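Local coordinates for protein dihydrophenazinedicarboxylate synthase (Burkholderia, PDB 4HMW) that catalyses FMN-dependent oxidations by molecular oxygen in the terminal steps of phenazine biosynthesis, releasing hydrogen peroxide, at residues 24-29 / 197-202; 66-71 / 86-91; 79-84 / 173-178. All coordinates share one frame; numbering follows the deposited sequence. Where two conformers were deposited one is given.

Contact 1 (24-29 / 197-202); sequences DDPPSE and RRLRYE. With FMN (flavin mononucleotide), chain C.
Tyr201 meets Pro26 and Pro27 with the phenol end of its side chain. Its hydroxyl OH donates to the carbonyl O of Pro27 at 2.7 Å. The donor stands only 16° from the carbonyl plane, with a C=O...donor angle of 132°. Pro27 O in turn lies in the plane of the tyrosine ring, at its edge. Two proline rings press on the same oxygen: Pro26 CB and Pro27 CD each lie 3.3 Å from Tyr201 OH. This is the tight part. Next to it the packing is purely apolar. Pro26 CG touches Leu199 CD1 at 3.9 Å. Here the loop that leads into helix 30-43 lies against strand 197-204 of the antiparallel sheet. That strand belongs to the C-terminal dimerisation region of the pyridoxamine 5'-phosphate oxidase family. Thr210 of strand 207-212 also touches Pro26, Leu199 and Tyr201. The other side is looser. Ser28 and Glu29 are exposed, and Glu29 C comes no nearer than 4.1 Å to Tyr201 CE2. Arg198 takes no part in this packing and serves the cofactor. Its NH2 donates to O2P of the FMN held largely by the second subunit, at 2.9 Å and nearly straight at 168°, with O2P in the guanidinium plane. Glu186 forms a salt bridge with Arg198 NE, and Ser146 OG of the second subunit is hydrogen-bonded to its NH1.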
loop_
_atom_site.group_PDB
_atom_site.type_symbol
_atom_site.label_atom_id
_atom_site.label_comp_id
_atom_site.label_asym_id
_atom_site.label_seq_id
_atom_site.Cartn_x
_atom_site.Cartn_y
_atom_site.Cartn_z
ATOM N N ASP B 24 -7.102 -19.148 -15.334
ATOM C CA ASP B 24 -7.273 -19.604 -16.705
ATOM C C ASP B 24 -8.683 -19.432 -17.223
ATOM O O ASP B 24 -8.928 -19.587 -18.413
ATOM C CB ASP B 24 -6.808 -21.037 -16.849
ATOM C CG ASP B 24 -5.295 -21.152 -16.823
ATOM O OD1 ASP B 24 -4.593 -20.352 -17.503
ATOM O OD2 ASP B 24 -4.803 -22.037 -16.104
ATOM N N ASP B 25 -9.611 -19.067 -16.353
ATOM C CA ASP B 25 -10.981 -18.817 -16.802
ATOM C C ASP B 25 -11.646 -17.681 -16.006
ATOM O O ASP B 25 -12.462 -17.904 -15.133
ATOM C CB ASP B 25 -11.745 -20.128 -16.685
ATOM C CG ASP B 25 -13.093 -20.085 -17.349
ATOM O OD1 ASP B 25 -13.310 -19.213 -18.236
ATOM O OD2 ASP B 25 -13.929 -20.939 -16.968
ATOM N N PRO B 26 -11.302 -16.440 -16.327
ATOM C CA PRO B 26 -11.709 -15.314 -15.473
ATOM C C PRO B 26 -13.200 -14.971 -15.510
ATOM O O PRO B 26 -13.783 -15.043 -16.568
ATOM C CB PRO B 26 -10.919 -14.152 -16.064
ATOM C CG PRO B 26 -9.812 -14.788 -16.829
ATOM C CD PRO B 26 -10.353 -16.020 -17.375
ATOM N N PRO B 27 -13.797 -14.588 -14.370
ATOM C CA PRO B 27 -15.151 -14.022 -14.392
ATOM C C PRO B 27 -15.202 -12.772 -15.272
ATOM O O PRO B 27 -14.198 -12.077 -15.422
ATOM C CB PRO B 27 -15.398 -13.631 -12.933
ATOM C CG PRO B 27 -14.432 -14.381 -12.144
ATOM C CD PRO B 27 -13.252 -14.691 -13.004
ATOM N N SER B 28 -16.359 -12.453 -15.831
ATOM C CA SER B 28 -16.457 -11.304 -16.723
ATOM C C SER B 28 -16.198 -9.974 -16.014
ATOM O O SER B 28 -15.747 -9.031 -16.634
ATOM C CB SER B 28 -17.825 -11.263 -17.400
ATOM O OG SER B 28 -18.864 -11.278 -16.441
ATOM N N GLU B 29 -16.505 -9.903 -14.724
ATOM C CA GLU B 29 -16.313 -8.673 -13.934
ATOM C C GLU B 29 -15.319 -8.917 -12.811
ATOM O O GLU B 29 -15.436 -9.890 -12.088
ATOM C CB GLU B 29 -17.642 -8.228 -13.294
ATOM C CG GLU B 29 -18.742 -7.916 -14.263
ATOM C CD GLU B 29 -18.818 -6.452 -14.607
ATOM O OE1 GLU B 29 -17.979 -5.673 -14.092
ATOM O OE2 GLU B 29 -19.725 -6.068 -15.387
ATOM N N ARG B 197 1.101 -16.338 -10.412
ATOM C CA ARG B 197 -0.103 -16.161 -11.219
ATOM C C ARG B 197 -0.488 -14.707 -11.174
ATOM O O ARG B 197 -0.732 -14.177 -10.100
ATOM C CB ARG B 197 -1.274 -16.977 -10.645
ATOM C CG ARG B 197 -1.262 -18.432 -10.964
ATOM C CD ARG B 197 -0.280 -19.261 -10.159
ATOM N NE ARG B 197 -0.359 -19.159 -8.697
ATOM C CZ ARG B 197 -1.173 -19.848 -7.903
ATOM N NH1 ARG B 197 -2.101 -20.656 -8.388
ATOM N NH2 ARG B 197 -1.063 -19.685 -6.603
ATOM N N ARG B 198 -0.562 -14.079 -12.341
ATOM C CA ARG B 198 -0.866 -12.647 -12.453
ATOM C C ARG B 198 -1.953 -12.459 -13.473
ATOM O O ARG B 198 -1.772 -12.774 -14.629
ATOM C CB ARG B 198 0.358 -11.858 -12.903
ATOM C CG ARG B 198 1.574 -11.948 -11.955
ATOM C CD ARG B 198 2.632 -10.957 -12.389
ATOM N NE ARG B 198 2.155 -9.583 -12.252
ATOM C CZ ARG B 198 2.816 -8.493 -12.665
ATOM N NH1 ARG B 198 3.987 -8.608 -13.271
ATOM N NH2 ARG B 198 2.276 -7.285 -12.467
ATOM N N LEU B 199 -3.106 -11.964 -13.025
ATOM C CA LEU B 199 -4.249 -11.742 -13.891
ATOM C C LEU B 199 -4.625 -10.286 -13.823
ATOM O O LEU B 199 -5.025 -9.766 -12.766
ATOM C CB LEU B 199 -5.439 -12.601 -13.410
ATOM C CG LEU B 199 -6.728 -12.461 -14.227
ATOM C CD1 LEU B 199 -6.579 -13.015 -15.646
ATOM C CD2 LEU B 199 -7.863 -13.184 -13.490
ATOM N N ARG B 200 -4.520 -9.622 -14.956
ATOM C CA ARG B 200 -4.864 -8.212 -15.082
ATOM C C ARG B 200 -6.199 -8.015 -15.789
ATOM O O ARG B 200 -6.441 -8.616 -16.823
ATOM C CB ARG B 200 -3.763 -7.463 -15.849
ATOM C CG ARG B 200 -4.172 -6.052 -16.249
ATOM C CD ARG B 200 -3.151 -5.355 -17.134
ATOM N NE ARG B 200 -1.884 -5.084 -16.497
ATOM C CZ ARG B 200 -0.743 -4.864 -17.168
ATOM N NH1 ARG B 200 -0.714 -4.945 -18.503
ATOM N NH2 ARG B 200 0.388 -4.599 -16.506
ATOM N N TYR B 201 -7.068 -7.220 -15.168
ATOM C CA TYR B 201 -8.307 -6.730 -15.776
ATOM C C TYR B 201 -8.170 -5.260 -16.139
ATOM O O TYR B 201 -7.758 -4.454 -15.308
ATOM C CB TYR B 201 -9.466 -6.782 -14.809
ATOM C CG TYR B 201 -10.119 -8.137 -14.600
ATOM C CD1 TYR B 201 -9.534 -9.094 -13.770
ATOM C CD2 TYR B 201 -11.334 -8.454 -15.212
ATOM C CE1 TYR B 201 -10.143 -10.317 -13.550
ATOM C CE2 TYR B 201 -11.941 -9.683 -15.014
ATOM C CZ TYR B 201 -11.334 -10.610 -14.171
ATOM O OH TYR B 201 -11.916 -11.816 -13.916
ATOM N N GLU B 202 -8.553 -4.903 -17.358
ATOM C CA GLU B 202 -8.566 -3.491 -17.762
ATOM C C GLU B 202 -9.905 -3.156 -18.384
ATOM O O GLU B 202 -10.410 -3.922 -19.189
ATOM C CB GLU B 202 -7.483 -3.191 -18.805
ATOM C CG GLU B 202 -6.053 -3.240 -18.324
ATOM C CD GLU B 202 -5.024 -3.177 -19.480
ATOM O OE1 GLU B 202 -4.897 -4.183 -20.225
ATOM O OE2 GLU B 202 -4.363 -2.109 -19.661
HETATM N N1 FMN C . 8.767 -7.240 -7.435
HETATM C C2 FMN C . 9.959 -6.634 -7.723
HETATM O O2 FMN C . 10.192 -6.234 -8.850
HETATM N N3 FMN C . 10.877 -6.426 -6.729
HETATM C C4 FMN C . 10.641 -6.880 -5.454
HETATM O O4 FMN C . 11.506 -6.676 -4.578
HETATM C C4A FMN C . 9.445 -7.522 -5.160
HETATM N N5 FMN C . 9.202 -8.017 -3.890
HETATM C C5A FMN C . 7.968 -8.621 -3.633
HETATM C C6 FMN C . 7.711 -9.083 -2.361
HETATM C C7 FMN C . 6.493 -9.659 -2.061
HETATM C C7M FMN C . 6.264 -10.143 -0.672
HETATM C C8 FMN C . 5.534 -9.815 -3.055
HETATM C C8M FMN C . 4.203 -10.419 -2.751
HETATM C C9 FMN C . 5.787 -9.351 -4.332
HETATM C C9A FMN C . 7.021 -8.791 -4.641
HETATM N N10 FMN C . 7.320 -8.326 -5.948
HETATM C C10 FMN C . 8.521 -7.705 -6.178
HETATM C "C1'" FMN C . 6.391 -8.447 -7.102
HETATM C "C2'" FMN C . 5.545 -7.182 -7.270
HETATM O "O2'" FMN C . 4.510 -7.105 -6.279
HETATM C "C3'" FMN C . 4.904 -7.090 -8.656
HETATM O "O3'" FMN C . 4.124 -8.251 -8.855
HETATM C "C4'" FMN C . 5.961 -6.916 -9.763
HETATM O "O4'" FMN C . 7.069 -6.199 -9.252
HETATM C "C5'" FMN C . 5.366 -6.293 -11.016
HETATM O "O5'" FMN C . 4.745 -5.064 -10.703
HETATM P P FMN C . 4.328 -4.031 -11.848
HETATM O O1P FMN C . 5.591 -3.376 -12.375
HETATM O O2P FMN C . 3.628 -4.824 -12.961
HETATM O O3P FMN C . 3.467 -3.024 -11.166
#

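Contact 2 (66-71 / 86-91); sequences RVIAFS and SRKGRE. With FMN (flavin mononucleotide), chain D.
Arg66 and Lys88 pack against each other and share the FMN phosphate. The contact between them is van der Waals packing: the Lys88 CB methylene sits over one face of the Arg66 guanidinium, 3.5 Å from CZ. Further along, Ile68 CD1 meets Lys88 CE at 3.8 Å. The polar bonds go to the cofactor. Arg66 NE and NH2 both donate to O3P, at 2.7 and 2.8 Å, and O3P lies in the guanidinium plane. Lys88 grips O1P twice, through its backbone N and through the charged NZ, each at 2.8 Å. The Lys88 side chain bends at chi3 and chi4; chi4 (59°) sets NZ, which also donates to FMN O4'. On the ribityl chain, FMN O2' donates to Val67 O, while Gln110 of the second subunit hydrogen-bonds to Val67 N. A capping bond comes third: Ser86 OG, at the N-cap of helix 87-95, accepts from Gly89 N at 3.2 Å. The same oxygen also accepts from Lys88 NZ. The phosphate thus lies by a helix start, whose dipole would probably favour its negative charge. Strand 66-69 runs at 91° to helix 87-91. Strand 63-74 lies between strands 51-57 and 77-83 in the sheet, and helix 87-95 follows strand 77-83.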
loop_
_atom_site.group_PDB
_atom_site.type_symbol
_atom_site.label_atom_id
_atom_site.label_comp_id
_atom_site.label_asym_id
_atom_site.label_seq_id
_atom_site.Cartn_x
_atom_site.Cartn_y
_atom_site.Cartn_z
ATOM N N ARG B 66 -1.715 5.642 2.754
ATOM C CA ARG B 66 -2.104 5.298 4.108
ATOM C C ARG B 66 -3.031 4.092 4.066
ATOM O O ARG B 66 -3.650 3.783 3.030
ATOM C CB ARG B 66 -2.827 6.472 4.791
ATOM C CG ARG B 66 -4.270 6.711 4.329
ATOM C CD ARG B 66 -4.364 7.171 2.915
ATOM N NE ARG B 66 -3.791 8.483 2.738
ATOM C CZ ARG B 66 -3.514 9.064 1.573
ATOM N NH1 ARG B 66 -3.633 8.456 0.415
ATOM N NH2 ARG B 66 -3.095 10.305 1.573
ATOM N N VAL B 67 -3.137 3.404 5.182
ATOM C CA VAL B 67 -4.062 2.311 5.278
ATOM C C VAL B 67 -5.500 2.818 5.560
ATOM O O VAL B 67 -5.718 3.732 6.358
ATOM C CB VAL B 67 -3.674 1.323 6.437
ATOM C CG1 VAL B 67 -4.777 0.258 6.639
ATOM C CG2 VAL B 67 -2.270 0.667 6.195
ATOM N N ILE B 68 -6.436 2.230 4.846
ATOM C CA ILE B 68 -7.863 2.399 5.058
ATOM C C ILE B 68 -8.475 1.011 5.197
ATOM O O ILE B 68 -8.158 0.133 4.400
ATOM C CB ILE B 68 -8.491 3.042 3.809
ATOM C CG1 ILE B 68 -7.877 4.406 3.571
ATOM C CG2 ILE B 68 -9.932 3.136 3.957
ATOM C CD1 ILE B 68 -8.206 5.365 4.620
ATOM N N ALA B 69 -9.376 0.805 6.153
ATOM C CA ALA B 69 -10.125 -0.445 6.175
ATOM C C ALA B 69 -11.467 -0.184 5.537
ATOM O O ALA B 69 -12.277 0.557 6.099
ATOM C CB ALA B 69 -10.300 -0.967 7.605
ATOM N N PHE B 70 -11.717 -0.781 4.376
ATOM C CA PHE B 70 -12.945 -0.467 3.639
ATOM C C PHE B 70 -14.175 -1.029 4.328
ATOM O O PHE B 70 -14.086 -2.019 5.045
ATOM C CB PHE B 70 -12.853 -0.883 2.153
ATOM C CG PHE B 70 -12.688 -2.332 1.919
ATOM C CD1 PHE B 70 -13.790 -3.170 1.931
ATOM C CD2 PHE B 70 -11.425 -2.875 1.676
ATOM C CE1 PHE B 70 -13.656 -4.498 1.688
ATOM C CE2 PHE B 70 -11.290 -4.230 1.438
ATOM C CZ PHE B 70 -12.412 -5.035 1.458
ATOM N N SER B 71 -15.307 -0.351 4.160
ATOM C CA SER B 71 -16.565 -0.714 4.805
ATOM C C SER B 71 -17.235 -1.880 4.134
ATOM O O SER B 71 -17.669 -2.814 4.790
ATOM C CB SER B 71 -17.556 0.462 4.720
ATOM O OG SER B 71 -16.910 1.692 4.951
ATOM N N SER B 86 -9.052 15.804 5.062
ATOM C CA SER B 86 -7.785 15.139 5.322
ATOM C C SER B 86 -6.886 15.287 4.090
ATOM O O SER B 86 -7.308 15.811 3.057
ATOM C CB SER B 86 -8.033 13.666 5.627
ATOM O OG SER B 86 -8.491 12.982 4.476
ATOM N N ARG B 87 -5.657 14.800 4.183
ATOM C CA ARG B 87 -4.764 14.860 3.045
ATOM C C ARG B 87 -5.311 14.048 1.895
ATOM O O ARG B 87 -5.313 14.537 0.766
ATOM C CB ARG B 87 -3.356 14.397 3.407
ATOM C CG ARG B 87 -2.392 14.380 2.199
ATOM C CD ARG B 87 -0.951 14.004 2.582
ATOM N NE ARG B 87 -0.406 14.911 3.608
ATOM C CZ ARG B 87 0.046 16.145 3.376
ATOM N NH1 ARG B 87 0.025 16.643 2.156
ATOM N NH2 ARG B 87 0.517 16.903 4.363
ATOM N N LYS B 88 -5.817 12.839 2.174
ATOM C CA LYS B 88 -6.325 12.001 1.088
ATOM C C LYS B 88 -7.557 12.659 0.473
ATOM O O LYS B 88 -7.781 12.577 -0.734
ATOM C CB LYS B 88 -6.630 10.592 1.577
ATOM C CG LYS B 88 -8.021 10.384 2.115
ATOM C CD LYS B 88 -8.131 9.070 2.874
ATOM C CE LYS B 88 -7.265 9.043 4.131
ATOM N NZ LYS B 88 -7.620 10.130 5.105
ATOM N N GLY B 89 -8.337 13.323 1.318
ATOM C CA GLY B 89 -9.603 13.892 0.871
ATOM C C GLY B 89 -9.329 15.054 -0.078
ATOM O O GLY B 89 -9.958 15.188 -1.135
ATOM N N ARG B 90 -8.358 15.880 0.286
ATOM C CA ARG B 90 -7.987 17.001 -0.566
ATOM C C ARG B 90 -7.401 16.480 -1.870
ATOM O O ARG B 90 -7.717 17.005 -2.953
ATOM C CB ARG B 90 -7.025 17.925 0.166
ATOM C CG ARG B 90 -7.665 18.606 1.397
ATOM C CD ARG B 90 -6.737 19.579 2.142
ATOM N NE ARG B 90 -5.493 18.933 2.593
ATOM C CZ ARG B 90 -4.355 18.943 1.890
ATOM N NH1 ARG B 90 -4.309 19.563 0.709
ATOM N NH2 ARG B 90 -3.262 18.337 2.353
ATOM N N GLU B 91 -6.569 15.439 -1.792
ATOM C CA GLU B 91 -5.941 14.919 -3.020
ATOM C C GLU B 91 -6.985 14.298 -3.961
ATOM O O GLU B 91 -6.923 14.497 -5.187
ATOM C CB GLU B 91 -4.788 13.945 -2.678
ATOM C CG GLU B 91 -3.575 14.729 -2.114
ATOM C CD GLU B 91 -2.349 13.919 -1.712
ATOM O OE1 GLU B 91 -2.309 12.695 -1.927
ATOM O OE2 GLU B 91 -1.397 14.554 -1.169
HETATM N N1 FMN D . -8.584 6.499 8.159
HETATM C C2 FMN D . -9.783 6.851 7.598
HETATM O O2 FMN D . -9.995 8.049 7.346
HETATM N N3 FMN D . -10.746 5.893 7.332
HETATM C C4 FMN D . -10.519 4.565 7.602
HETATM O O4 FMN D . -11.400 3.725 7.333
HETATM C C4A FMN D . -9.303 4.194 8.176
HETATM N N5 FMN D . -9.055 2.873 8.477
HETATM C C5A FMN D . -7.817 2.520 9.013
HETATM C C6 FMN D . -7.557 1.180 9.279
HETATM C C7 FMN D . -6.323 0.799 9.787
HETATM C C7M FMN D . -6.053 -0.657 10.098
HETATM C C8 FMN D . -5.360 1.779 10.054
HETATM C C8M FMN D . -4.025 1.391 10.627
HETATM C C9 FMN D . -5.626 3.127 9.782
HETATM C C9A FMN D . -6.843 3.490 9.257
HETATM N N10 FMN D . -7.118 4.844 9.015
HETATM C C10 FMN D . -8.323 5.167 8.445
HETATM C "C1'" FMN D . -6.105 5.924 9.286
HETATM C "C2'" FMN D . -5.291 6.228 8.058
HETATM O "O2'" FMN D . -4.265 5.255 7.918
HETATM C "C3'" FMN D . -4.661 7.609 8.102
HETATM O "O3'" FMN D . -3.989 7.855 9.332
HETATM C "C4'" FMN D . -5.701 8.694 7.830
HETATM O "O4'" FMN D . -6.967 8.388 7.296
HETATM C "C5'" FMN D . -5.129 10.054 7.556
HETATM O "O5'" FMN D . -4.628 9.921 6.244
HETATM P P FMN D . -4.116 11.169 5.359
HETATM O O1P FMN D . -5.363 11.706 4.732
HETATM O O2P FMN D . -3.422 12.150 6.303
HETATM O O3P FMN D . -3.159 10.547 4.348
#

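Contact 3 (79-84 / 173-178); sequences IFCTHS and PRFVGY. With FMN (flavin mononucleotide), chain D.
The Phe80 ring carries Tyr178 CB over one face, a CH-pi contact with CB 4.0 Å from the ring centroid. The two ring planes are 24° apart and strongly offset. Phe80 CG lies between its backbone N and carbonyl carbon (chi1 65°), and the ring beyond it reaches the neighbouring strand. Thr82 CG2 approaches the rim of the Tyr178 ring, 3.7 Å from CE2. These groups sit on an antiparallel strand pair, 77-83 with 175-182, in the FMN-binding split barrel fold of the pyridoxamine 5'-phosphate oxidase family. Phe80 with Tyr178 and Thr82 with Val176 are hydrogen-bonded pairs. Cys81 with Gly177 and His83 with Phe175 are non-hydrogen-bonded pairs, and the side chains of Cys81, His83 and Phe175 lie on the other face. There Cys81 CB meets Phe175 CZ at 3.6 Å. Trp129 packs edge-to-face with Phe175. His83, probably a substrate-binding residue as in relatives, runs alongside Arg174 in the same direction, with their planes 56° apart. Arg174 NH2 bonds to Ser143 O. Strand 79-83 also holds the flavin. FMN N3 donates to Cys81 O at 2.8 Å, and Thr82 OG1 donates to FMN O2 at 2.7 Å. Beyond the last bridge, Ser84 N donates to Arg174 O at 2.7 Å, in the carbonyl plane on a lone pair. One water joins Ser84 OG to Pro173 O, 2.8 Å from each.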
loop_
_atom_site.group_PDB
_atom_site.type_symbol
_atom_site.label_atom_id
_atom_site.label_comp_id
_atom_site.label_asym_id
_atom_site.label_seq_id
_atom_site.Cartn_x
_atom_site.Cartn_y
_atom_site.Cartn_z
ATOM N N ILE B 79 -16.171 0.640 -0.943
ATOM C CA ILE B 79 -16.691 1.791 -0.205
ATOM C C ILE B 79 -15.839 2.010 1.029
ATOM O O ILE B 79 -15.516 1.049 1.751
ATOM C CB ILE B 79 -18.126 1.533 0.162
ATOM C CG1 ILE B 79 -18.957 1.570 -1.130
ATOM C CG2 ILE B 79 -18.647 2.571 1.171
ATOM C CD1 ILE B 79 -20.416 1.366 -0.908
ATOM N N PHE B 80 -15.421 3.254 1.245
ATOM C CA PHE B 80 -14.700 3.618 2.481
ATOM C C PHE B 80 -15.136 4.989 2.954
ATOM O O PHE B 80 -15.707 5.754 2.190
ATOM C CB PHE B 80 -13.174 3.543 2.288
ATOM C CG PHE B 80 -12.635 4.522 1.324
ATOM C CD1 PHE B 80 -12.639 4.251 -0.041
ATOM C CD2 PHE B 80 -12.111 5.732 1.770
ATOM C CE1 PHE B 80 -12.112 5.162 -0.937
ATOM C CE2 PHE B 80 -11.616 6.648 0.876
ATOM C CZ PHE B 80 -11.622 6.366 -0.488
ATOM N N CYS B 81 -14.836 5.296 4.214
ATOM C CA CYS B 81 -15.123 6.615 4.803
ATOM C C CYS B 81 -13.857 7.331 5.278
ATOM O O CYS B 81 -12.906 6.703 5.712
ATOM C CB CYS B 81 -16.041 6.478 6.013
ATOM S SG CYS B 81 -17.639 5.841 5.597
ATOM N N THR B 82 -13.879 8.653 5.253
ATOM C CA THR B 82 -12.748 9.409 5.701
ATOM C C THR B 82 -13.175 10.871 5.878
ATOM O O THR B 82 -14.322 11.199 5.699
ATOM C CB THR B 82 -11.595 9.320 4.709
ATOM O OG1 THR B 82 -10.422 9.831 5.351
ATOM C CG2 THR B 82 -11.880 10.096 3.413
ATOM N N HIS B 83 -12.257 11.733 6.272
ATOM C CA HIS B 83 -12.563 13.158 6.368
ATOM C C HIS B 83 -12.218 13.823 5.050
ATOM O O HIS B 83 -11.118 13.657 4.558
ATOM C CB HIS B 83 -11.761 13.829 7.468
ATOM C CG HIS B 83 -12.162 13.413 8.846
ATOM N ND1 HIS B 83 -12.160 14.267 9.922
ATOM C CD2 HIS B 83 -12.500 12.197 9.340
ATOM C CE1 HIS B 83 -12.546 13.622 11.009
ATOM N NE2 HIS B 83 -12.747 12.356 10.682
ATOM N N SER B 84 -13.150 14.567 4.474
ATOM C CA SER B 84 -12.917 15.193 3.164
ATOM C C SER B 84 -11.790 16.203 3.224
ATOM O O SER B 84 -11.196 16.524 2.195
ATOM C CB SER B 84 -14.184 15.860 2.632
ATOM O OG SER B 84 -14.560 16.977 3.447
ATOM N N PRO B 173 -19.865 17.653 8.361
ATOM C CA PRO B 173 -19.905 17.639 6.894
ATOM C C PRO B 173 -18.647 17.022 6.279
ATOM O O PRO B 173 -18.731 16.464 5.187
ATOM C CB PRO B 173 -20.050 19.132 6.515
ATOM C CG PRO B 173 -19.896 19.910 7.840
ATOM C CD PRO B 173 -20.228 18.971 8.931
ATOM N N ARG B 174 -17.518 17.076 6.980
ATOM C CA ARG B 174 -16.282 16.487 6.446
ATOM C C ARG B 174 -16.286 14.983 6.473
ATOM O O ARG B 174 -15.470 14.372 5.783
ATOM C CB ARG B 174 -15.043 17.009 7.176
ATOM C CG ARG B 174 -14.910 16.575 8.645
ATOM C CD ARG B 174 -13.765 17.311 9.341
ATOM N NE ARG B 174 -13.707 17.007 10.772
ATOM C CZ ARG B 174 -14.432 17.625 11.698
ATOM N NH1 ARG B 174 -15.294 18.573 11.362
ATOM N NH2 ARG B 174 -14.304 17.282 12.966
ATOM N N PHE B 175 -17.150 14.374 7.281
ATOM C CA PHE B 175 -17.186 12.909 7.295
ATOM C C PHE B 175 -18.014 12.410 6.125
ATOM O O PHE B 175 -19.239 12.589 6.089
ATOM C CB PHE B 175 -17.766 12.362 8.604
ATOM C CG PHE B 175 -17.743 10.857 8.679
ATOM C CD1 PHE B 175 -18.818 10.117 8.227
ATOM C CD2 PHE B 175 -16.630 10.186 9.178
ATOM C CE1 PHE B 175 -18.783 8.714 8.266
ATOM C CE2 PHE B 175 -16.593 8.787 9.230
ATOM C CZ PHE B 175 -17.661 8.060 8.778
ATOM N N VAL B 176 -17.339 11.776 5.164
ATOM C CA VAL B 176 -17.978 11.379 3.921
ATOM C C VAL B 176 -17.534 9.989 3.483
ATOM O O VAL B 176 -16.491 9.485 3.912
ATOM C CB VAL B 176 -17.647 12.377 2.797
ATOM C CG1 VAL B 176 -18.106 13.773 3.176
ATOM C CG2 VAL B 176 -16.163 12.417 2.505
ATOM N N GLY B 177 -18.329 9.374 2.621
ATOM C CA GLY B 177 -17.941 8.110 2.017
ATOM C C GLY B 177 -17.558 8.303 0.563
ATOM O O GLY B 177 -18.010 9.257 -0.096
ATOM N N TYR B 178 -16.719 7.392 0.069
ATOM C CA TYR B 178 -16.312 7.342 -1.341
ATOM C C TYR B 178 -16.482 5.917 -1.832
ATOM O O TYR B 178 -16.382 4.987 -1.052
ATOM C CB TYR B 178 -14.813 7.702 -1.519
ATOM C CG TYR B 178 -14.510 9.149 -1.227
ATOM C CD1 TYR B 178 -14.598 10.115 -2.202
ATOM C CD2 TYR B 178 -14.126 9.533 0.034
ATOM C CE1 TYR B 178 -14.320 11.425 -1.907
ATOM C CE2 TYR B 178 -13.862 10.816 0.335
ATOM C CZ TYR B 178 -13.949 11.764 -0.624
ATOM O OH TYR B 178 -13.662 13.066 -0.267
HETATM N N1 FMN D . -8.584 6.499 8.159
HETATM C C2 FMN D . -9.783 6.851 7.598
HETATM O O2 FMN D . -9.995 8.049 7.346
HETATM N N3 FMN D . -10.746 5.893 7.332
HETATM C C4 FMN D . -10.519 4.565 7.602
HETATM O O4 FMN D . -11.400 3.725 7.333
HETATM C C4A FMN D . -9.303 4.194 8.176
HETATM N N5 FMN D . -9.055 2.873 8.477
HETATM C C5A FMN D . -7.817 2.520 9.013
HETATM C C6 FMN D . -7.557 1.180 9.279
HETATM C C7 FMN D . -6.323 0.799 9.787
HETATM C C7M FMN D . -6.053 -0.657 10.098
HETATM C C8 FMN D . -5.360 1.779 10.054
HETATM C C8M FMN D . -4.025 1.391 10.627
HETATM C C9 FMN D . -5.626 3.127 9.782
HETATM C C9A FMN D . -6.843 3.490 9.257
HETATM N N10 FMN D . -7.118 4.844 9.015
HETATM C C10 FMN D . -8.323 5.167 8.445
HETATM C "C1'" FMN D . -6.105 5.924 9.286
HETATM C "C2'" FMN D . -5.291 6.228 8.058
HETATM O "O2'" FMN D . -4.265 5.255 7.918
HETATM C "C3'" FMN D . -4.661 7.609 8.102
HETATM O "O3'" FMN D . -3.989 7.855 9.332
HETATM C "C4'" FMN D . -5.701 8.694 7.830
HETATM O "O4'" FMN D . -6.967 8.388 7.296
HETATM C "C5'" FMN D . -5.129 10.054 7.556
HETATM O "O5'" FMN D . -4.628 9.921 6.244
HETATM P P FMN D . -4.116 11.169 5.359
HETATM O O1P FMN D . -5.363 11.706 4.732
HETATM O O2P FMN D . -3.422 12.150 6.303
HETATM O O3P FMN D . -3.159 10.547 4.348
HETATM O O HOH W 1 -17.289 17.354 2.977
#

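How the contacts relate
Contacts 2 and 3 are buried neighbours, with centres 8 Å apart. Contact 1 is partly exposed and lies about 27 and 30 Å away, centre to centre. Contacts 2 and 3 touch through adjacent strands 63-74 and 77-83 and hold the same FMN: contact 2 mainly its phosphate by charge, contact 3 its flavin ring by neutral bonds. Lys88 NZ and Thr82 OG1 join them. Contact 1 sets a loop on a strand of the same sheet far from the other two contacts, and its Arg198 binds the other FMN, held largely by the second subunit. Contacts 1 and 2 meet that subunit, whereas no other chain touches the segments of contact 3.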